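Alpha-1,6-mannanase (PDB 4V1S) probably hydrolyses alpha-1,6-mannosidic linkages in the backbone of mannans, as a member of glycoside hydrolase family 76. Local coordinates at residues F80-G83 with N84-L88; L350-G353 with N354-P358. One frame throughout, in Å; residues are numbered along the deposited sequence.

Both contacts belong to the mainly helical (alpha/alpha)6 barrel characteristic of family GH76, and both are local turns of chain. Contact 1 comes first, where helix 81-97 begins, about 9 Å from the centre of the molecule. Contact 2 follows much later, about 21 Å from that centre, in the loop that leaves helix 334-350 and leads on to helix 374-394. Their centres are about 19 Å apart and their nearest atoms about 10 Å, so they do not touch. Helix 374-394 connects them indirectly: it packs against Phe-86 of contact 1 and Tyr-357 of contact 2, so a core helix and a peripheral loop share one neighbour.

Contact 1: F80-G83 with N84-L88; sequences FIWG and NIFLL
Ile-85 N is shared between two carbonyls at the start of helix 81-97, one of the helices of the (alpha/alpha)6 barrel. It gives an i+4 alpha-helical bond to Ile-81 O at 3.2 Å and a second, of i+3 spacing, to Trp-82 O at 2.9 Å. Ile-81 O also takes a weak bond from Asn-84 N, so the first turn is gripped by overlapping i+3 and i+4 interactions. The Asn-84 side chain folds back over this turn: with CG beside its own backbone N (chi1 -62°), ND2 reaches Phe-80 O at 3.0 Å in a weak, bent bond, while Ser-79 OG is its stronger partner.

Packing continues outward on two sides. Ile-81 CG1 and Ile-85 CG1 meet loosely at 4.3 Å, and both isoleucines lean on helix 142-159. Trp-82 and Phe-86, one turn apart, point the same way. The planes of the indole five-membered ring and the phenyl ring differ by 23°, but the offset between them, with centroids 5.3 Å apart, gives little face-on overlap. Trp-147 meets the Trp-82 ring edge-to-face, and the Trp-82 side chain lies about 4 Å from a bound glycerol, probably from the crystallisation liquor, though such molecules often mark pockets. The closest approach of the two rings is oblique, Trp-82 NE1 to Phe-86 CE2 at 3.5 Å.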
loop_
_atom_site.group_PDB
_atom_site.type_symbol
_atom_site.label_atom_id
_atom_site.label_comp_id
_atom_site.label_asym_id
_atom_site.label_seq_id
_atom_site.Cartn_x
_atom_site.Cartn_y
_atom_site.Cartn_z
ATOM N N PHE A 80 12.609 -0.379 -8.766
ATOM C CA PHE A 80 11.615 0.664 -8.737
ATOM C C PHE A 80 11.192 0.899 -7.297
ATOM O O PHE A 80 11.378 0.057 -6.428
ATOM C CB PHE A 80 10.409 0.283 -9.574
ATOM C CG PHE A 80 10.707 0.143 -11.046
ATOM C CD1 PHE A 80 10.974 1.251 -11.821
ATOM C CD2 PHE A 80 10.700 -1.102 -11.660
ATOM C CE1 PHE A 80 11.262 1.141 -13.160
ATOM C CE2 PHE A 80 10.963 -1.220 -13.013
ATOM C CZ PHE A 80 11.242 -0.090 -13.761
ATOM N N ILE A 81 10.633 2.072 -7.041
ATOM C CA ILE A 81 10.335 2.460 -5.675
ATOM C C ILE A 81 9.341 1.493 -4.991
ATOM O O ILE A 81 9.438 1.229 -3.765
ATOM C CB ILE A 81 9.877 3.938 -5.613
ATOM C CG1 ILE A 81 9.959 4.470 -4.197
ATOM C CG2 ILE A 81 8.471 4.121 -6.182
ATOM C CD1 ILE A 81 9.700 5.962 -4.107
ATOM N N TRP A 82 8.402 0.950 -5.773
ATOM C CA TRP A 82 7.246 0.228 -5.175
ATOM C C TRP A 82 7.658 -0.869 -4.172
ATOM O O TRP A 82 7.151 -0.924 -3.074
ATOM C CB TRP A 82 6.413 -0.379 -6.312
ATOM C CG TRP A 82 5.065 -0.848 -5.942
ATOM C CD1 TRP A 82 4.518 -0.958 -4.707
ATOM C CD2 TRP A 82 4.102 -1.340 -6.859
ATOM N NE1 TRP A 82 3.229 -1.456 -4.798
ATOM C CE2 TRP A 82 2.956 -1.708 -6.115
ATOM C CE3 TRP A 82 4.096 -1.519 -8.244
ATOM C CZ2 TRP A 82 1.829 -2.238 -6.709
ATOM C CZ3 TRP A 82 2.946 -2.007 -8.839
ATOM C CH2 TRP A 82 1.844 -2.383 -8.072
ATOM N N GLY A 83 8.573 -1.766 -4.563
ATOM C CA GLY A 83 8.942 -2.868 -3.669
ATOM C C GLY A 83 9.555 -2.392 -2.376
ATOM O O GLY A 83 9.403 -3.024 -1.351
ATOM N N ASN A 84 10.252 -1.249 -2.438
ATOM C CA ASN A 84 10.812 -0.641 -1.259
ATOM C C ASN A 84 9.772 -0.073 -0.326
ATOM O O ASN A 84 10.009 0.037 0.881
ATOM C CB ASN A 84 11.773 0.506 -1.646
ATOM C CG ASN A 84 12.944 0.009 -2.462
ATOM O OD1 ASN A 84 13.928 -0.491 -1.925
ATOM N ND2 ASN A 84 12.801 0.059 -3.759
ATOM N N ILE A 85 8.611 0.296 -0.870
ATOM C CA ILE A 85 7.510 0.810 -0.023
ATOM C C ILE A 85 7.004 -0.283 0.898
ATOM O O ILE A 85 6.697 -0.043 2.079
ATOM C CB ILE A 85 6.384 1.408 -0.897
ATOM C CG1 ILE A 85 6.945 2.567 -1.767
ATOM C CG2 ILE A 85 5.213 1.875 -0.059
ATOM C CD1 ILE A 85 5.936 3.125 -2.756
ATOM N N PHE A 86 6.935 -1.531 0.410
ATOM C CA PHE A 86 6.562 -2.602 1.314
ATOM C C PHE A 86 7.597 -2.843 2.413
ATOM O O PHE A 86 7.218 -3.167 3.513
ATOM C CB PHE A 86 6.286 -3.894 0.582
ATOM C CG PHE A 86 5.060 -3.837 -0.294
ATOM C CD1 PHE A 86 3.797 -3.809 0.263
ATOM C CD2 PHE A 86 5.157 -3.951 -1.698
ATOM C CE1 PHE A 86 2.654 -3.813 -0.519
ATOM C CE2 PHE A 86 4.005 -3.942 -2.504
ATOM C CZ PHE A 86 2.765 -3.877 -1.902
ATOM N N LEU A 87 8.879 -2.643 2.117
ATOM C CA LEU A 87 9.865 -2.736 3.165
ATOM C C LEU A 87 9.650 -1.604 4.172
ATOM O O LEU A 87 9.648 -1.828 5.361
ATOM C CB LEU A 87 11.296 -2.690 2.581
ATOM C CG LEU A 87 11.747 -3.892 1.794
ATOM C CD1 LEU A 87 13.104 -3.637 1.183
ATOM C CD2 LEU A 87 11.786 -5.116 2.701
ATOM N N LEU A 88 9.415 -0.385 3.688
ATOM C CA LEU A 88 9.116 0.731 4.590
ATOM C C LEU A 88 7.943 0.377 5.523
ATOM O O LEU A 88 7.995 0.603 6.731
ATOM C CB LEU A 88 8.765 1.961 3.753
ATOM C CG LEU A 88 8.354 3.230 4.477
ATOM C CD1 LEU A 88 9.509 3.752 5.312
ATOM C CD2 LEU A 88 7.874 4.291 3.484
#

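Contact 2: L350-G353 with N354-P358; sequences LRDG and NGRYP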
loop_
_atom_site.group_PDB
_atom_site.type_symbol
_atom_site.label_atom_id
_atom_site.label_comp_id
_atom_site.label_asym_id
_atom_site.label_seq_id
_atom_site.Cartn_x
_atom_site.Cartn_y
_atom_site.Cartn_z
ATOM N N LEU A 350 1.736 -20.539 -0.601
ATOM C CA LEU A 350 2.426 -19.751 -1.647
ATOM C C LEU A 350 3.948 -19.763 -1.579
ATOM O O LEU A 350 4.598 -19.754 -2.622
ATOM C CB LEU A 350 1.920 -18.312 -1.662
ATOM C CG LEU A 350 0.410 -18.146 -1.890
ATOM C CD1 LEU A 350 0.063 -16.661 -1.885
ATOM C CD2 LEU A 350 -0.039 -18.791 -3.205
ATOM N N ARG A 351 4.497 -19.763 -0.362
ATOM C CA ARG A 351 5.939 -19.816 -0.166
ATOM C C ARG A 351 6.500 -21.032 -0.885
ATOM O O ARG A 351 6.013 -22.168 -0.711
ATOM C CB ARG A 351 6.276 -19.897 1.322
ATOM C CG ARG A 351 7.765 -19.828 1.638
ATOM C CD ARG A 351 8.002 -19.878 3.142
ATOM N NE ARG A 351 8.549 -21.147 3.607
ATOM C CZ ARG A 351 7.851 -22.127 4.181
ATOM N NH1 ARG A 351 6.536 -22.033 4.367
ATOM N NH2 ARG A 351 8.493 -23.207 4.576
ATOM N N ASP A 352 7.535 -20.820 -1.670
ATOM C CA ASP A 352 8.139 -21.952 -2.394
ATOM C C ASP A 352 9.272 -22.583 -1.569
ATOM O O ASP A 352 9.534 -22.179 -0.445
ATOM C CB ASP A 352 8.521 -21.586 -3.842
ATOM C CG ASP A 352 9.867 -20.853 -3.982
ATOM O OD1 ASP A 352 10.588 -20.617 -2.992
ATOM O OD2 ASP A 352 10.185 -20.515 -5.150
ATOM N N GLY A 353 9.923 -23.591 -2.137
ATOM C CA GLY A 353 10.942 -24.352 -1.426
ATOM C C GLY A 353 12.229 -23.585 -1.178
ATOM O O GLY A 353 13.062 -24.022 -0.370
ATOM N N ASN A 354 12.381 -22.439 -1.857
ATOM C CA ASN A 354 13.500 -21.525 -1.631
ATOM C C ASN A 354 13.134 -20.303 -0.791
ATOM O O ASN A 354 13.924 -19.366 -0.667
ATOM C CB ASN A 354 14.067 -21.083 -2.986
ATOM C CG ASN A 354 14.619 -22.248 -3.780
ATOM O OD1 ASN A 354 14.426 -22.351 -4.997
ATOM N ND2 ASN A 354 15.294 -23.143 -3.094
ATOM N N GLY A 355 11.942 -20.313 -0.208
ATOM C CA GLY A 355 11.482 -19.178 0.595
ATOM C C GLY A 355 11.085 -17.936 -0.201
ATOM O O GLY A 355 11.072 -16.810 0.348
ATOM N N ARG A 356 10.741 -18.149 -1.476
ATOM C CA ARG A 356 10.269 -17.088 -2.373
ATOM C C ARG A 356 8.765 -17.127 -2.587
ATOM O O ARG A 356 8.102 -18.139 -2.317
ATOM C CB ARG A 356 11.001 -17.142 -3.704
ATOM C CG ARG A 356 12.507 -17.069 -3.494
ATOM C CD ARG A 356 13.197 -16.905 -4.804
ATOM N NE ARG A 356 14.639 -16.829 -4.629
ATOM C CZ ARG A 356 15.490 -17.728 -5.056
ATOM N NH1 ARG A 356 15.073 -18.836 -5.667
ATOM N NH2 ARG A 356 16.784 -17.555 -4.850
ATOM N N TYR A 357 8.236 -15.996 -3.054
ATOM C CA TYR A 357 6.794 -15.809 -3.221
ATOM C C TYR A 357 6.426 -15.459 -4.653
ATOM O O TYR A 357 7.160 -14.728 -5.342
ATOM C CB TYR A 357 6.278 -14.723 -2.251
ATOM C CG TYR A 357 6.363 -15.234 -0.842
ATOM C CD1 TYR A 357 7.546 -15.129 -0.097
ATOM C CD2 TYR A 357 5.291 -15.918 -0.277
ATOM C CE1 TYR A 357 7.631 -15.678 1.180
ATOM C CE2 TYR A 357 5.364 -16.445 1.009
ATOM C CZ TYR A 357 6.542 -16.352 1.719
ATOM O OH TYR A 357 6.598 -16.915 2.983
ATOM N N PRO A 358 5.277 -15.977 -5.109
ATOM C CA PRO A 358 4.794 -15.696 -6.439
ATOM C C PRO A 358 4.120 -14.326 -6.548
ATOM O O PRO A 358 3.754 -13.695 -5.548
ATOM C CB PRO A 358 3.776 -16.803 -6.654
ATOM C CG PRO A 358 3.155 -16.959 -5.290
ATOM C CD PRO A 358 4.339 -16.834 -4.361
HETATM O O HOH W 1 12.689 -20.170 -5.985
HETATM O O HOH W 2 16.403 -24.077 -0.351
#
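Leu-350, the last residue of helix 334-350, packs CB against Pro-358 CD at 3.9 Å, closing the open end of a tight reversal of the chain. The reversal is a type I beta turn from Asp-352 to Gly-355 combined with a G1 bulge, whose first residue, Gly-355, has a positive phi (73°).

Arg-351 leaves the helical conformation and lays its aliphatic chain across the phenol end of Tyr-357, with Arg-351 CB 3.6 Å from Tyr-357 CZ. The Tyr-357 hydroxyl is hydrogen-bonded to Tyr-384 OH of helix 374-394, which ties the loop to the barrel.

Asp-352 organises the turn with both backbone and side chain. Its N donates to Arg-356 O at 2.8 Å in a nearly straight bond, and its O accepts Gly-355 N at 3.1 Å. A chi1 of 82° sets CG between the backbone N and the carbonyl carbon, swinging the carboxylate over the turn. There Asp-352 OD1 accepts Asn-354 N at 2.8 Å, forming an Asx turn, and Arg-356 N at 2.9 Å. The two donors arrive from opposite faces of the carboxylate plane and clamp the oxygen between them. Asp-352 OD2 turns to Leu-369 N and to a water that also meets the guanidinium edge at Arg-356 NH1. This water links two charged groups that do not touch, Asp-352 OD2 and Arg-356 NH1 being 5.2 Å apart, while a salt bridge from Arg-356 NE to Asp-60 probably offsets part of the arginine's charge.

At Gly-353 the outer corner of the turn is bridged by a second water, which donates weakly to Gly-353 O and whose oxygen accepts a bond from Asn-354 ND2 at 3.1 Å.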